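MlnE (Bacillus amyloliquefaciens subsp. plantarum, PDB 5D2E) carries at its N-terminal end this NADP-binding B-type ketoreductase, part of a macrolactin polyketide assembly line, which probably reduces beta-keto groups of carrier-bound intermediates. Local coordinates at residues Ser446-Leu451 and Ala492-Val497. Numbering follows the deposited sequence.
With NAP (NADP nicotinamide-adenine-dinucleotide phosphate), chain B.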
loop_
_atom_site.group_PDB
_atom_site.type_symbol
_atom_site.label_atom_id
_atom_site.label_comp_id
_atom_site.label_asym_id
_atom_site.label_seq_id
_atom_site.Cartn_x
_atom_site.Cartn_y
_atom_site.Cartn_z
ATOM N N SER A 446 3.036 -7.283 -7.431
ATOM C CA SER A 446 3.319 -5.948 -7.030
ATOM C C SER A 446 4.785 -5.929 -6.667
ATOM O O SER A 446 5.215 -6.734 -5.847
ATOM C CB SER A 446 2.501 -5.531 -5.777
ATOM O OG SER A 446 2.705 -4.122 -5.458
ATOM N N ILE A 447 5.536 -4.966 -7.251
ATOM C CA ILE A 447 6.950 -4.805 -6.949
ATOM C C ILE A 447 7.209 -3.538 -6.131
ATOM O O ILE A 447 6.887 -2.444 -6.595
ATOM C CB ILE A 447 7.802 -4.714 -8.232
ATOM C CG1 ILE A 447 7.584 -5.931 -9.099
ATOM C CG2 ILE A 447 9.268 -4.525 -7.854
ATOM C CD1 ILE A 447 8.162 -5.836 -10.525
ATOM N N ASN A 448 7.757 -3.683 -4.929
ATOM C CA ASN A 448 8.069 -2.524 -4.126
ATOM C C ASN A 448 9.497 -2.016 -4.563
ATOM O O ASN A 448 10.555 -2.468 -4.033
ATOM C CB ASN A 448 8.113 -2.863 -2.696
ATOM C CG ASN A 448 6.773 -3.393 -2.159
ATOM O OD1 ASN A 448 6.642 -4.584 -1.951
ATOM N ND2 ASN A 448 5.840 -2.502 -1.869
ATOM N N TRP A 449 9.472 -1.132 -5.533
ATOM C CA TRP A 449 10.712 -0.513 -6.028
ATOM C C TRP A 449 11.331 0.516 -5.064
ATOM O O TRP A 449 10.620 1.296 -4.457
ATOM C CB TRP A 449 10.410 0.246 -7.287
ATOM C CG TRP A 449 10.014 -0.541 -8.464
ATOM C CD1 TRP A 449 8.829 -0.410 -9.160
ATOM C CD2 TRP A 449 10.761 -1.548 -9.150
ATOM N NE1 TRP A 449 8.817 -1.258 -10.195
ATOM C CE2 TRP A 449 9.985 -1.968 -10.232
ATOM C CE3 TRP A 449 12.029 -2.120 -8.973
ATOM C CZ2 TRP A 449 10.439 -2.931 -11.175
ATOM C CZ3 TRP A 449 12.509 -3.053 -9.948
ATOM C CH2 TRP A 449 11.677 -3.497 -10.990
ATOM N N PRO A 450 12.657 0.503 -4.924
ATOM C CA PRO A 450 13.354 1.581 -4.287
ATOM C C PRO A 450 13.563 2.728 -5.300
ATOM O O PRO A 450 13.034 2.682 -6.431
ATOM C CB PRO A 450 14.657 0.921 -3.902
ATOM C CG PRO A 450 14.945 0.122 -5.131
ATOM C CD PRO A 450 13.596 -0.334 -5.667
ATOM N N LEU A 451 14.309 3.762 -4.883
ATOM C CA LEU A 451 14.668 4.888 -5.797
ATOM C C LEU A 451 15.601 4.420 -6.893
ATOM O O LEU A 451 16.574 3.679 -6.641
ATOM C CB LEU A 451 15.367 6.027 -5.056
ATOM C CG LEU A 451 14.404 6.907 -4.317
ATOM C CD1 LEU A 451 15.207 7.862 -3.418
ATOM C CD2 LEU A 451 13.505 7.629 -5.321
ATOM N N ALA A 492 6.271 -15.523 -5.839
ATOM C CA ALA A 492 5.698 -14.552 -4.930
ATOM C C ALA A 492 4.842 -13.542 -5.689
ATOM O O ALA A 492 5.151 -13.119 -6.809
ATOM C CB ALA A 492 6.777 -13.846 -4.127
ATOM N N SER A 493 3.756 -13.130 -5.064
ATOM C CA SER A 493 2.913 -12.092 -5.692
ATOM C C SER A 493 3.263 -10.680 -5.199
ATOM O O SER A 493 2.715 -9.702 -5.724
ATOM C CB SER A 493 1.434 -12.442 -5.514
ATOM O OG SER A 493 1.129 -12.433 -4.175
ATOM N N GLN A 494 4.103 -10.581 -4.185
ATOM C CA GLN A 494 4.674 -9.293 -3.760
ATOM C C GLN A 494 6.163 -9.465 -3.522
ATOM O O GLN A 494 6.585 -10.355 -2.730
ATOM C CB GLN A 494 4.076 -8.768 -2.465
ATOM C CG GLN A 494 4.695 -7.384 -2.053
ATOM C CD GLN A 494 4.201 -6.852 -0.694
ATOM O OE1 GLN A 494 3.375 -7.481 -0.038
ATOM N NE2 GLN A 494 4.727 -5.730 -0.269
ATOM N N LEU A 495 6.971 -8.642 -4.201
ATOM C CA LEU A 495 8.416 -8.665 -4.009
ATOM C C LEU A 495 8.943 -7.238 -3.859
ATOM O O LEU A 495 8.478 -6.348 -4.550
ATOM C CB LEU A 495 9.112 -9.357 -5.205
ATOM C CG LEU A 495 8.914 -10.896 -5.280
ATOM C CD1 LEU A 495 9.369 -11.377 -6.632
ATOM C CD2 LEU A 495 9.692 -11.610 -4.187
ATOM N N ALA A 496 9.824 -7.048 -2.892
ATOM C CA ALA A 496 10.520 -5.793 -2.676
ATOM C C ALA A 496 11.954 -5.881 -3.235
ATOM O O ALA A 496 12.648 -6.850 -3.049
ATOM C CB ALA A 496 10.595 -5.446 -1.253
ATOM N N VAL A 497 12.370 -4.796 -3.871
ATOM C CA VAL A 497 13.701 -4.689 -4.451
ATOM C C VAL A 497 14.417 -3.634 -3.641
ATOM O O VAL A 497 13.912 -2.531 -3.508
ATOM C CB VAL A 497 13.676 -4.307 -5.932
ATOM C CG1 VAL A 497 15.128 -4.178 -6.439
ATOM C CG2 VAL A 497 12.899 -5.293 -6.825
HETATM P PA NAP B . 6.816 9.595 -13.522
HETATM O O1A NAP B . 7.903 9.807 -14.610
HETATM O O2A NAP B . 6.023 10.740 -12.918
HETATM O O5B NAP B . 5.746 8.660 -14.275
HETATM C C5B NAP B . 4.478 8.436 -13.673
HETATM C C4B NAP B . 3.499 8.694 -14.792
HETATM O O4B NAP B . 2.171 8.482 -14.266
HETATM C C3B NAP B . 3.505 10.146 -15.344
HETATM O O3B NAP B . 3.989 10.169 -16.691
HETATM C C2B NAP B . 2.026 10.566 -15.324
HETATM O O2B NAP B . 1.665 11.213 -16.512
HETATM C C1B NAP B . 1.298 9.221 -15.093
HETATM N N9A NAP B . 0.037 9.334 -14.373
HETATM C C8A NAP B . -0.189 9.912 -13.130
HETATM N N7A NAP B . -1.528 9.879 -12.805
HETATM C C5A NAP B . -2.146 9.210 -13.799
HETATM C C6A NAP B . -3.507 8.829 -14.097
HETATM N N6A NAP B . -4.471 9.129 -13.165
HETATM N N1A NAP B . -3.774 8.203 -15.330
HETATM C C2A NAP B . -2.776 7.935 -16.192
HETATM N N3A NAP B . -1.474 8.268 -15.974
HETATM C C4A NAP B . -1.116 8.888 -14.845
HETATM O O3 NAP B . 7.408 8.709 -12.288
HETATM P PN NAP B . 8.411 7.437 -12.395
HETATM O O1N NAP B . 9.715 7.755 -11.685
HETATM O O2N NAP B . 8.258 6.916 -13.800
HETATM O O5D NAP B . 7.742 6.284 -11.481
HETATM C C5D NAP B . 6.711 5.485 -12.130
HETATM C C4D NAP B . 6.025 4.525 -11.147
HETATM O O4D NAP B . 6.961 3.757 -10.405
HETATM C C3D NAP B . 5.223 5.337 -10.123
HETATM O O3D NAP B . 3.963 4.719 -9.936
HETATM C C2D NAP B . 6.073 5.331 -8.865
HETATM O O2D NAP B . 5.278 5.491 -7.656
HETATM C C1D NAP B . 6.867 3.997 -8.969
HETATM N N1N NAP B . 8.168 4.125 -8.263
HETATM C C2N NAP B . 9.208 4.862 -8.801
HETATM C C3N NAP B . 10.458 5.028 -8.176
HETATM C C7N NAP B . 11.611 5.849 -8.817
HETATM O O7N NAP B . 12.669 6.025 -8.206
HETATM N N7N NAP B . 11.537 6.376 -10.047
HETATM C C4N NAP B . 10.623 4.430 -6.918
HETATM C C5N NAP B . 9.555 3.720 -6.354
HETATM C C6N NAP B . 8.341 3.557 -7.047
HETATM P P2B NAP B . 0.413 12.271 -16.645
HETATM O O1X NAP B . 0.635 13.424 -15.676
HETATM O O2X NAP B . 0.405 12.684 -18.151
HETATM O O3X NAP B . -0.812 11.488 -16.262
#
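Asn448 and Gln494 meet through their amides on one face of a parallel strand pair. Gln494 CG lies anti to the backbone N (chi1 -179°) and the chain beyond stays extended, bringing NE2 within 2.8 Å of Asn448 OD1; the nearly straight bond runs in the Gln494 amide plane, while the two amide planes stand 51° apart. Asn448 ND2 is held by Asp429 OD2 and the Ser408 carbonyl, so bonds at both ends of the amide fix its rotation; Asp429 OD1 takes Ser446 OG. Beside this amide pair, Asn448 CB packs on Ala496 CB (3.9 Å).

On the other face, Val497 CG2 touches Ile447 CG2 and Trp449 CZ3, each at 3.9 Å. Ile447 CG2 also sits 3.5 Å above the centre of the indole, while Val497 CG2 approaches the same ring obliquely. Pro450 CD rests 3.1 Å from Val497 O. Four backbone bonds zip the strands: Ser446 N and Asn448 N give to Ser493 O and Leu495 O, Leu495 N and Val497 N to Ser446 O and Asn448 O.

Beyond the pairing, Pro450 O approaches nicotinamide C4N to 3.0 Å, so the end of strand 443-453 brings the backbone of the Rossmann-type ketoreductase core up to the carbon that exchanges hydride. Strand 402-408 flanks 446-449, strand 35-46 flanks 494-497, and helix 477-488 covers the Ile447, Trp449 and Val497 face.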